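Local structure of pectate lyase (Pectobacterium carotovorum, 4U49) at residues 293-298 with 336-341. The protein is a secreted pectate lyase that cleaves polygalacturonate by calcium-dependent elimination and probably also acts on highly methylated pectins. Sequence-based numbering, arbitrary orientation.
Sequences VAEIRD and NCKVSR
Ala-294 and Lys-338 carry the backbone pairing in which 336-339 runs parallel beside 293-296, bridging Ala-294 with Cys-337 and Glu-295 with Lys-338. Three hydrogen bonds define the register. Ala-294 N donates to Asn-336 O at 2.9 Å, nearly straight at hydrogen (166°) and almost in line with the acceptor carbonyl. Lys-338 N returns a bond to Ala-294 O, short at 2.8 Å but weak because it is bent to 126°. Ile-296 N reaches Lys-338 O at 3.1 Å from above the carbonyl plane. Lys-338 O also accepts a CA-H contact from Glu-295 CA (3.3 Å), and a water lies within hydrogen-bonding distance of it and of Ile-296 O, where the strands part.

Apolar contacts occupy both faces. Beside Ala-294 and Cys-337, Ile-296 and Val-339 lie side by side, Ile-296 CB 3.7 Å from Val-339 CG2; Cys-312 adjoins this face and is disulfide-bonded to Cys-337. On the face of Glu-295, the extended Lys-338 chain passes Val-293, whose CG1, anti to the backbone N (chi1 173°), meets Lys-338 CD at 3.7 Å.

No salt bridge crosses the contact: Glu-295 OE1 and Lys-338 NZ stay 5.3 Å apart, any attraction probably modest, while Glu-295 OE2 bridges weakly to Arg-297 NH1 at 2.6 Å. Backbone bonding and aliphatic packing thus join the short strand to one edge of 294-301, whose other edge pairs with 267-271, continuing the parallel beta-helix stacking of this lyase family.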
ATOM      1  N   VAL A 293     -13.381   8.669  -9.811  1.00 16.79           N
ATOM      2  CA  VAL A 293     -12.448   9.747  -9.525  1.00 15.80           C
ATOM      3  C   VAL A 293     -11.165   9.220  -8.893  1.00 14.93           C
ATOM      4  O   VAL A 293     -11.193   8.588  -7.838  1.00 16.38           O
ATOM      5  CB  VAL A 293     -13.067  10.807  -8.589  1.00 18.49           C
ATOM      6  CG1 VAL A 293     -12.013  11.819  -8.175  1.00 20.34           C
ATOM      7  CG2 VAL A 293     -14.236  11.507  -9.272  1.00 17.15           C
ATOM      8  N   ALA A 294     -10.043   9.478  -9.558  1.00 14.43           N
ATOM      9  CA  ALA A 294      -8.732   9.248  -8.972  1.00 13.11           C
ATOM     10  C   ALA A 294      -8.141  10.578  -8.527  1.00 17.94           C
ATOM     11  O   ALA A 294      -7.842  11.443  -9.352  1.00 18.29           O
ATOM     12  CB  ALA A 294      -7.807   8.558  -9.960  1.00 17.29           C
ATOM     13  N   GLU A 295      -7.989  10.743  -7.219  1.00 13.35           N
ATOM     14  CA  GLU A 295      -7.374  11.944  -6.675  1.00 14.16           C
ATOM     15  C   GLU A 295      -5.991  11.598  -6.131  1.00 17.16           C
ATOM     16  O   GLU A 295      -5.854  10.730  -5.272  1.00 16.43           O
ATOM     17  CB  GLU A 295      -8.256  12.560  -5.587  1.00 19.62           C
ATOM     18  CG  GLU A 295      -7.685  13.834  -4.981  1.00 24.80           C
ATOM     19  CD  GLU A 295      -8.719  14.641  -4.219  1.00 32.39           C
ATOM     20  OE1 GLU A 295      -9.810  14.104  -3.930  1.00 34.57           O
ATOM     21  OE2 GLU A 295      -8.442  15.821  -3.914  1.00 37.36           O
ATOM     22  N   ILE A 296      -4.969  12.270  -6.646  1.00 15.82           N
ATOM     23  CA  ILE A 296      -3.590  11.948  -6.297  1.00 16.69           C
ATOM     24  C   ILE A 296      -2.841  13.188  -5.827  1.00 18.90           C
ATOM     25  O   ILE A 296      -2.756  14.179  -6.553  1.00 18.63           O
ATOM     26  CB  ILE A 296      -2.849  11.320  -7.489  1.00 15.39           C
ATOM     27  CG1 ILE A 296      -3.557  10.031  -7.919  1.00 16.98           C
ATOM     28  CG2 ILE A 296      -1.388  11.062  -7.136  1.00 15.62           C
ATOM     29  CD1 ILE A 296      -3.172   9.542  -9.298  1.00 21.54           C
ATOM     30  N   ARG A 297      -2.295  13.129  -4.615  1.00 19.02           N
ATOM     31  CA  ARG A 297      -1.715  14.317  -3.983  1.00 21.46           C
ATOM     32  C   ARG A 297      -0.191  14.316  -3.920  1.00 25.46           C
ATOM     33  O   ARG A 297       0.453  15.311  -4.250  1.00 29.01           O
ATOM     34  CB  ARG A 297      -2.256  14.485  -2.559  1.00 20.44           C
ATOM     35  CG  ARG A 297      -3.766  14.500  -2.431  1.00 29.13           C
ATOM     36  CD  ARG A 297      -4.174  15.176  -1.125  1.00 31.93           C
ATOM     37  NE  ARG A 297      -5.328  14.538  -0.495  1.00 32.12           N
ATOM     38  CZ  ARG A 297      -6.590  14.743  -0.860  1.00 38.85           C
ATOM     39  NH1 ARG A 297      -6.866  15.567  -1.861  1.00 43.32           N
ATOM     40  NH2 ARG A 297      -7.577  14.120  -0.230  1.00 34.90           N
ATOM     41  N   ASP A 298       0.385  13.207  -3.475  1.00 21.63           N
ATOM     42  CA  ASP A 298       1.819  13.158  -3.208  1.00 21.95           C
ATOM     43  C   ASP A 298       2.393  11.816  -3.650  1.00 20.94           C
ATOM     44  O   ASP A 298       2.625  10.921  -2.841  1.00 22.62           O
ATOM     45  CB  ASP A 298       2.084  13.414  -1.717  1.00 22.97           C
ATOM     46  CG  ASP A 298       3.554  13.297  -1.340  1.00 29.77           C
ATOM     47  OD1 ASP A 298       4.424  13.373  -2.232  1.00 36.56           O
ATOM     48  OD2 ASP A 298       3.834  13.129  -0.134  1.00 31.43           O
ATOM     49  N   ASN A 336     -12.349  13.351 -13.705  1.00 18.25           N
ATOM     50  CA  ASN A 336     -12.048  11.981 -13.301  1.00 14.58           C
ATOM     51  C   ASN A 336     -10.604  11.805 -12.833  1.00 14.31           C
ATOM     52  O   ASN A 336     -10.305  10.931 -12.017  1.00 15.59           O
ATOM     53  CB  ASN A 336     -12.342  11.012 -14.449  1.00 13.97           C
ATOM     54  CG  ASN A 336     -13.794  11.049 -14.887  1.00 15.04           C
ATOM     55  OD1 ASN A 336     -14.138  11.697 -15.872  1.00 18.48           O
ATOM     56  ND2 ASN A 336     -14.656  10.354 -14.150  1.00 15.72           N
ATOM     57  N   CYS A 337      -9.703  12.624 -13.362  1.00 12.48           N
ATOM     58  CA  CYS A 337      -8.312  12.572 -12.940  1.00 14.71           C
ATOM     59  C   CYS A 337      -7.949  13.828 -12.159  1.00 17.23           C
ATOM     60  O   CYS A 337      -7.405  14.784 -12.710  1.00 15.77           O
ATOM     61  CB  CYS A 337      -7.388  12.395 -14.146  1.00 16.50           C
ATOM     62  SG  CYS A 337      -7.515  10.754 -14.931  1.00 16.15           S
ATOM     63  N   LYS A 338      -8.270  13.817 -10.869  1.00 16.77           N
ATOM     64  CA  LYS A 338      -7.948  14.934  -9.995  1.00 17.05           C
ATOM     65  C   LYS A 338      -6.499  14.838  -9.543  1.00 19.82           C
ATOM     66  O   LYS A 338      -6.206  14.566  -8.375  1.00 15.67           O
ATOM     67  CB  LYS A 338      -8.896  14.976  -8.797  1.00 20.94           C
ATOM     68  CG  LYS A 338     -10.332  15.266  -9.183  1.00 21.61           C
ATOM     69  CD  LYS A 338     -11.221  15.445  -7.965  1.00 25.88           C
ATOM     70  CE  LYS A 338     -12.655  15.745  -8.380  1.00 32.20           C
ATOM     71  NZ  LYS A 338     -13.556  15.913  -7.204  1.00 33.19           N
ATOM     72  N   VAL A 339      -5.598  15.057 -10.494  1.00 18.97           N
ATOM     73  CA  VAL A 339      -4.165  15.027 -10.250  1.00 18.06           C
ATOM     74  C   VAL A 339      -3.486  16.071 -11.134  1.00 21.37           C
ATOM     75  O   VAL A 339      -3.792  16.189 -12.322  1.00 19.09           O
ATOM     76  CB  VAL A 339      -3.566  13.624 -10.518  1.00 15.48           C
ATOM     77  CG1 VAL A 339      -3.900  13.144 -11.927  1.00 16.63           C
ATOM     78  CG2 VAL A 339      -2.061  13.621 -10.288  1.00 16.54           C
ATOM     79  N   SER A 340      -2.590  16.851 -10.543  1.00 19.70           N
ATOM     80  CA  SER A 340      -1.808  17.822 -11.300  1.00 21.18           C
ATOM     81  C   SER A 340      -0.388  17.305 -11.469  1.00 19.12           C
ATOM     82  O   SER A 340       0.059  16.447 -10.708  1.00 22.94           O
ATOM     83  CB  SER A 340      -1.809  19.185 -10.605  1.00 21.03           C
ATOM     84  OG  SER A 340      -3.133  19.622 -10.355  1.00 23.12           O
ATOM     85  N   ARG A 341       0.322  17.823 -12.467  1.00 21.11           N
ATOM     86  CA  ARG A 341       1.696  17.399 -12.716  1.00 20.91           C
ATOM     87  C   ARG A 341       2.591  17.643 -11.500  1.00 20.85           C
ATOM     88  O   ARG A 341       3.580  16.941 -11.299  1.00 26.28           O
ATOM     89  CB  ARG A 341       2.259  18.118 -13.943  1.00 26.27           C
ATOM     90  CG  ARG A 341       1.735  17.562 -15.256  1.00 28.43           C
ATOM     91  CD  ARG A 341       2.231  18.363 -16.444  1.00 32.53           C
ATOM     92  NE  ARG A 341       1.849  17.732 -17.703  1.00 32.45           N
ATOM     93  CZ  ARG A 341       0.666  17.886 -18.287  1.00 33.74           C
ATOM     94  NH1 ARG A 341      -0.259  18.654 -17.727  1.00 28.26           N
ATOM     95  NH2 ARG A 341       0.409  17.268 -19.432  1.00 32.45           N
TER
HETATM   96  O   HOH W   1      -4.687  16.314  -6.613  1.00 24.05           O